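Local coordinates for protein SAM-dependent O-methyltransferase (Thermotoga maritima, PDB 1O54) that probably methylates N1 of adenosine 58 in tRNA, with S-adenosyl-L-methionine as methyl donor, and works as a homotetramer built as a dimer of dimers, at residues R25-F30 / Y76-S81; S34-D39 / H47-I52. All blocks are in the same frame, centred on the assembly; numbering follows the deposited sequence. Where two conformers were deposited one is given.

Contact 1: R25-F30 / Y76-S81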
loop_
_atom_site.group_PDB
_atom_site.type_symbol
_atom_site.label_atom_id
_atom_site.label_comp_id
_atom_site.label_asym_id
_atom_site.label_seq_id
_atom_site.Cartn_x
_atom_site.Cartn_y
_atom_site.Cartn_z
ATOM N N ARG A 25 -0.851 -3.901 36.794
ATOM C CA ARG A 25 -0.700 -2.879 35.754
ATOM C C ARG A 25 -2.073 -2.380 35.284
ATOM O O ARG A 25 -2.993 -3.159 35.101
ATOM C CB ARG A 25 0.085 -3.461 34.579
ATOM C CG ARG A 25 1.383 -4.121 35.036
ATOM C CD ARG A 25 2.500 -4.089 34.024
ATOM N NE ARG A 25 2.778 -2.720 33.569
ATOM C CZ ARG A 25 3.777 -2.407 32.750
ATOM N NH1 ARG A 25 4.610 -3.353 32.309
ATOM N NH2 ARG A 25 3.948 -1.150 32.365
ATOM N N VAL A 26 -2.215 -1.076 35.142
ATOM C CA VAL A 26 -3.434 -0.493 34.608
ATOM C C VAL A 26 -3.067 0.449 33.493
ATOM O O VAL A 26 -1.949 0.997 33.449
ATOM C CB VAL A 26 -4.221 0.332 35.665
ATOM C CG1 VAL A 26 -4.763 -0.574 36.714
ATOM C CG2 VAL A 26 -3.357 1.386 36.260
ATOM N N LEU A 27 -4.032 0.685 32.639
ATOM C CA LEU A 27 -3.900 1.631 31.575
ATOM C C LEU A 27 -4.966 2.689 31.772
ATOM O O LEU A 27 -6.159 2.367 31.793
ATOM C CB LEU A 27 -4.110 0.933 30.244
ATOM C CG LEU A 27 -4.105 1.824 29.018
ATOM C CD1 LEU A 27 -2.790 2.507 28.865
ATOM C CD2 LEU A 27 -4.395 0.980 27.824
ATOM N N LEU A 28 -4.549 3.941 31.953
ATOM C CA LEU A 28 -5.485 5.041 32.112
ATOM C C LEU A 28 -5.603 5.806 30.785
ATOM O O LEU A 28 -4.594 6.304 30.265
ATOM C CB LEU A 28 -5.026 5.981 33.225
ATOM C CG LEU A 28 -4.718 5.268 34.541
ATOM C CD1 LEU A 28 -4.187 6.224 35.594
ATOM C CD2 LEU A 28 -5.959 4.527 35.063
ATOM N N SER A 29 -6.818 5.903 30.251
ATOM C CA SER A 29 -7.022 6.416 28.898
ATOM C C SER A 29 -7.894 7.673 28.926
ATOM O O SER A 29 -8.989 7.649 29.470
ATOM C CB SER A 29 -7.666 5.321 28.057
ATOM O OG SER A 29 -7.847 5.747 26.726
ATOM N N PHE A 30 -7.415 8.769 28.323
ATOM C CA PHE A 30 -8.086 10.069 28.397
ATOM C C PHE A 30 -8.704 10.551 27.068
ATOM O O PHE A 30 -8.367 10.040 26.011
ATOM C CB PHE A 30 -7.101 11.082 28.996
ATOM C CG PHE A 30 -6.850 10.837 30.456
ATOM C CD1 PHE A 30 -5.871 9.943 30.862
ATOM C CD2 PHE A 30 -7.644 11.441 31.420
ATOM C CE1 PHE A 30 -5.686 9.663 32.207
ATOM C CE2 PHE A 30 -7.465 11.159 32.756
ATOM C CZ PHE A 30 -6.473 10.265 33.140
ATOM N N TYR A 76 -10.452 6.875 31.726
ATOM C CA TYR A 76 -11.008 5.561 32.018
ATOM C C TYR A 76 -9.916 4.582 32.432
ATOM O O TYR A 76 -8.823 4.581 31.873
ATOM C CB TYR A 76 -11.712 5.045 30.769
ATOM C CG TYR A 76 -12.980 5.781 30.495
ATOM C CD1 TYR A 76 -13.007 6.853 29.611
ATOM C CD2 TYR A 76 -14.166 5.400 31.110
ATOM C CE1 TYR A 76 -14.198 7.518 29.347
ATOM C CE2 TYR A 76 -15.350 6.064 30.866
ATOM C CZ TYR A 76 -15.358 7.127 29.981
ATOM O OH TYR A 76 -16.548 7.774 29.733
ATOM N N ILE A 77 -10.243 3.694 33.374
ATOM C CA ILE A 77 -9.312 2.657 33.850
ATOM C C ILE A 77 -9.512 1.426 33.004
ATOM O O ILE A 77 -10.653 0.942 32.839
ATOM C CB ILE A 77 -9.640 2.304 35.334
ATOM C CG1 ILE A 77 -9.495 3.529 36.243
ATOM C CG2 ILE A 77 -8.757 1.161 35.826
ATOM C CD1 ILE A 77 -10.348 3.436 37.530
ATOM N N LEU A 78 -8.405 0.920 32.451
ATOM C CA LEU A 78 -8.410 -0.236 31.569
ATOM C C LEU A 78 -7.329 -1.216 32.007
ATOM O O LEU A 78 -6.373 -0.838 32.693
ATOM C CB LEU A 78 -8.180 0.173 30.097
ATOM C CG LEU A 78 -9.168 1.209 29.525
ATOM C CD1 LEU A 78 -8.766 1.625 28.147
ATOM C CD2 LEU A 78 -10.626 0.703 29.509
ATOM N N ILE A 79 -7.508 -2.464 31.595
ATOM C CA ILE A 79 -6.518 -3.489 31.795
ATOM C C ILE A 79 -5.723 -3.473 30.487
ATOM O O ILE A 79 -6.286 -3.646 29.420
ATOM C CB ILE A 79 -7.148 -4.877 31.994
ATOM C CG1 ILE A 79 -8.042 -4.919 33.249
ATOM C CG2 ILE A 79 -6.042 -5.925 32.110
ATOM C CD1 ILE A 79 -7.378 -4.508 34.508
ATOM N N PRO A 80 -4.427 -3.256 30.547
ATOM C CA PRO A 80 -3.625 -3.249 29.318
ATOM C C PRO A 80 -3.631 -4.592 28.612
ATOM O O PRO A 80 -3.625 -5.660 29.253
ATOM C CB PRO A 80 -2.197 -2.934 29.799
ATOM C CG PRO A 80 -2.240 -2.852 31.236
ATOM C CD PRO A 80 -3.622 -3.082 31.743
ATOM N N SER A 81 -3.634 -4.515 27.299
ATOM C CA SER A 81 -3.470 -5.711 26.460
ATOM C C SER A 81 -1.976 -5.980 26.304
ATOM O O SER A 81 -1.126 -5.143 26.617
ATOM C CB SER A 81 -4.099 -5.514 25.079
ATOM O OG SER A 81 -3.483 -4.427 24.399
#
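Leu27 and Ser29 on strand 25-30 pair with Leu78 and Tyr76 on the antiparallel strand 74-78 through four backbone hydrogen bonds. Leu27 N to Leu78 O is 2.8 Å and nearly straight (172°), while the return bond from Leu78 N to Leu27 O, also 2.8 Å, is bent to 140°. Ser29 N to Tyr76 O is 2.9 Å, and Tyr76 N returns a bond to Ser29 O. Between these two pairs lies the non-hydrogen-bonded pair Leu28-Ile77, where Leu28 CA adds a CA-H...O contact of 3.4 Å to Tyr76 O.

Apolar contacts divide between the faces. Leu28 and Ile77 lie side by side, CD2 to CG1 3.9 Å. On the other face Leu78 chi1 (-56°) sets CG anti to the carbonyl carbon, and chi2 then carries CD1 to 3.9 Å from Ser29 CB.

Past the strand end, the Pro80 ring packs on the Arg25 carbonyl, CD 3.4 Å from Arg25 O.

Strand 35-39 flanks 25-30 and strand 66-68 flanks 74-78, making a four-stranded antiparallel sheet. Helix 82-87 follows directly, capped by Ser81, and its Glu85 forms a salt bridge with Arg25; Arg233 of the second subunit packs on Leu27 and Leu78.

Contact 2: S34-D39 / H47-I52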
loop_
_atom_site.group_PDB
_atom_site.type_symbol
_atom_site.label_atom_id
_atom_site.label_comp_id
_atom_site.label_asym_id
_atom_site.label_seq_id
_atom_site.Cartn_x
_atom_site.Cartn_y
_atom_site.Cartn_z
ATOM N N SER A 34 -4.383 10.516 25.157
ATOM C CA SER A 34 -3.170 10.145 25.894
ATOM C C SER A 34 -3.492 8.897 26.712
ATOM O O SER A 34 -4.639 8.712 27.135
ATOM C CB SER A 34 -2.687 11.285 26.781
ATOM O OG SER A 34 -3.770 11.891 27.427
ATOM N N GLU A 35 -2.509 8.017 26.863
ATOM C CA GLU A 35 -2.677 6.819 27.670
ATOM C C GLU A 35 -1.467 6.622 28.586
ATOM O O GLU A 35 -0.327 6.883 28.189
ATOM C CB GLU A 35 -2.858 5.579 26.788
ATOM C CG GLU A 35 -3.506 5.810 25.425
ATOM C CD GLU A 35 -4.969 5.395 25.348
ATOM O OE1 GLU A 35 -5.826 6.274 25.121
ATOM O OE2 GLU A 35 -5.268 4.193 25.481
ATOM N N PHE A 36 -1.708 6.191 29.813
ATOM C CA PHE A 36 -0.633 6.029 30.783
ATOM C C PHE A 36 -0.676 4.629 31.333
ATOM O O PHE A 36 -1.695 4.249 31.914
ATOM C CB PHE A 36 -0.802 7.028 31.918
ATOM C CG PHE A 36 -0.920 8.432 31.457
ATOM C CD1 PHE A 36 0.216 9.166 31.144
ATOM C CD2 PHE A 36 -2.148 9.033 31.351
ATOM C CE1 PHE A 36 0.113 10.474 30.713
ATOM C CE2 PHE A 36 -2.266 10.330 30.913
ATOM C CZ PHE A 36 -1.128 11.059 30.592
ATOM N N LEU A 37 0.400 3.869 31.119
ATOM C CA LEU A 37 0.528 2.517 31.628
ATOM C C LEU A 37 1.329 2.604 32.905
ATOM O O LEU A 37 2.489 3.058 32.888
ATOM C CB LEU A 37 1.240 1.608 30.607
ATOM C CG LEU A 37 0.541 0.296 30.254
ATOM C CD1 LEU A 37 1.230 -0.345 29.076
ATOM C CD2 LEU A 37 0.524 -0.671 31.413
ATOM N N VAL A 38 0.720 2.194 34.013
ATOM C CA VAL A 38 1.365 2.308 35.319
ATOM C C VAL A 38 1.134 1.103 36.214
ATOM O O VAL A 38 0.135 0.379 36.086
ATOM C CB VAL A 38 0.882 3.561 36.052
ATOM C CG1 VAL A 38 1.177 4.789 35.240
ATOM C CG2 VAL A 38 -0.604 3.486 36.339
ATOM N N ASP A 39 2.077 0.912 37.128
ATOM C CA ASP A 39 1.958 -0.068 38.200
ATOM C C ASP A 39 1.159 0.560 39.323
ATOM O O ASP A 39 1.507 1.639 39.813
ATOM C CB ASP A 39 3.334 -0.450 38.744
ATOM C CG ASP A 39 4.290 -0.830 37.654
ATOM O OD1 ASP A 39 3.961 -1.758 36.886
ATOM O OD2 ASP A 39 5.383 -0.230 37.489
ATOM N N HIS A 47 1.689 12.566 37.866
ATOM C CA HIS A 47 1.605 13.967 37.457
ATOM C C HIS A 47 1.636 14.004 35.937
ATOM O O HIS A 47 2.606 13.554 35.333
ATOM C CB HIS A 47 2.770 14.749 38.054
ATOM C CG HIS A 47 2.800 14.700 39.545
ATOM N ND1 HIS A 47 2.325 15.724 40.332
ATOM C CD2 HIS A 47 3.182 13.715 40.393
ATOM C CE1 HIS A 47 2.444 15.387 41.605
ATOM N NE2 HIS A 47 2.955 14.170 41.668
ATOM N N THR A 48 0.557 14.492 35.326
ATOM C CA THR A 48 0.437 14.527 33.871
ATOM C C THR A 48 0.009 15.899 33.387
ATOM O O THR A 48 -0.434 16.734 34.168
ATOM C CB THR A 48 -0.620 13.514 33.385
ATOM O OG1 THR A 48 -1.936 14.010 33.664
ATOM C CG2 THR A 48 -0.527 12.197 34.143
ATOM N N HIS A 49 0.085 16.079 32.070
ATOM C CA HIS A 49 -0.351 17.312 31.407
ATOM C C HIS A 49 -1.861 17.559 31.557
ATOM O O HIS A 49 -2.341 18.670 31.278
ATOM C CB HIS A 49 0.046 17.286 29.918
ATOM C CG HIS A 49 -0.679 16.253 29.116
ATOM N ND1 HIS A 49 -0.239 14.952 29.011
ATOM C CD2 HIS A 49 -1.819 16.328 28.389
ATOM C CE1 HIS A 49 -1.076 14.267 28.250
ATOM N NE2 HIS A 49 -2.041 15.080 27.856
ATOM N N LEU A 50 -2.596 16.526 31.994
ATOM C CA LEU A 50 -4.022 16.640 32.291
ATOM C C LEU A 50 -4.313 16.785 33.793
ATOM O O LEU A 50 -5.470 16.933 34.205
ATOM C CB LEU A 50 -4.772 15.416 31.734
ATOM C CG LEU A 50 -4.684 15.219 30.222
ATOM C CD1 LEU A 50 -5.525 14.013 29.769
ATOM C CD2 LEU A 50 -5.117 16.477 29.485
ATOM N N GLY A 51 -3.262 16.755 34.604
ATOM C CA GLY A 51 -3.401 16.957 36.031
ATOM C C GLY A 51 -2.897 15.754 36.788
ATOM O O GLY A 51 -2.283 14.852 36.206
ATOM N N ILE A 52 -3.174 15.743 38.087
ATOM C CA ILE A 52 -2.702 14.701 38.972
ATOM C C ILE A 52 -3.742 13.597 39.067
ATOM O O ILE A 52 -4.924 13.872 39.257
ATOM C CB ILE A 52 -2.443 15.270 40.393
ATOM C CG1 ILE A 52 -1.367 16.358 40.320
ATOM C CG2 ILE A 52 -2.028 14.135 41.347
ATOM C CD1 ILE A 52 -1.185 17.128 41.579
#
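Phe36 reaches from strand 35-39 to the hairpin 45-54 and meets Thr48 and His49 there. Its CB starts toward the hairpin, and chi1 (-54°) turns CG away from the carbonyl carbon, from where the ring runs out to the hairpin. The contact is made by the outer half of the ring. CE1 lies 3.9 Å from Thr48 CG2 and CE2 slightly farther from the same methyl. CZ, at the tip, is 3.8 Å from Thr48 CB and about as far from CG2, and it also meets His49 CE1, which sits at the ring edge near its plane. Thr48 CG2 thus covers one face as a CH-pi contact, 4.0 Å from the ring centroid, 20° off the normal and shifted toward the rim.

Ser34 closes the end of the contact nearer the turn: its CB lies in the plane of the His49 ring, at the edge, 3.7 Å from CE1, and its OG is 3.6 Å from Leu50 CD1. Asp32 ties the two sides together, OD1 bonded to Ser34 OG and OD2 to His49 NE2.

The same threonine that presents its methyl to Phe36 uses its hydroxyl inside the hairpin. Thr48 OG1 accepts from Leu50 N (3.1 Å) and donates to a lone pair of Gly51 O (2.7 Å), an oxygen that also takes Thr48 N. At the backbone angles of Gly51 a CB would be jammed against Leu50 O, so the turn calls for glycine here. Thr48 to Gly51 form a type I beta turn with an ST turn built on Thr48, a tight two-residue beta-hairpin loop docked by side chains against strand 35-39, outermost in its sheet within this chain.

How the contacts relate
Contacts 1 and 2 have centres about 10 Å apart. Contact 2 reaches the sheet of contact 1 through strand 35-39, which lies beside strand 25-30, while its hairpin is a separate two-stranded sheet. The seam includes a probable backbone hydrogen bond from Leu28 N to Phe36 O (2.9 Å) and, in the Glu35 conformer given, a probable side-chain one between Ser29 OG and Glu35 OE1 (2.6 Å); the same conformer forms a salt bridge with Arg233 of the second subunit. Phe30 CB packs 3.4 Å from Leu50 CD1, and Pro80 CG 3.5 Å from Leu37 CD2. In sequence, contact 2 falls between the partners of contact 1. Both lie away from Glu144, Asp172 and Asp188, predicted to bind S-adenosyl-L-methionine.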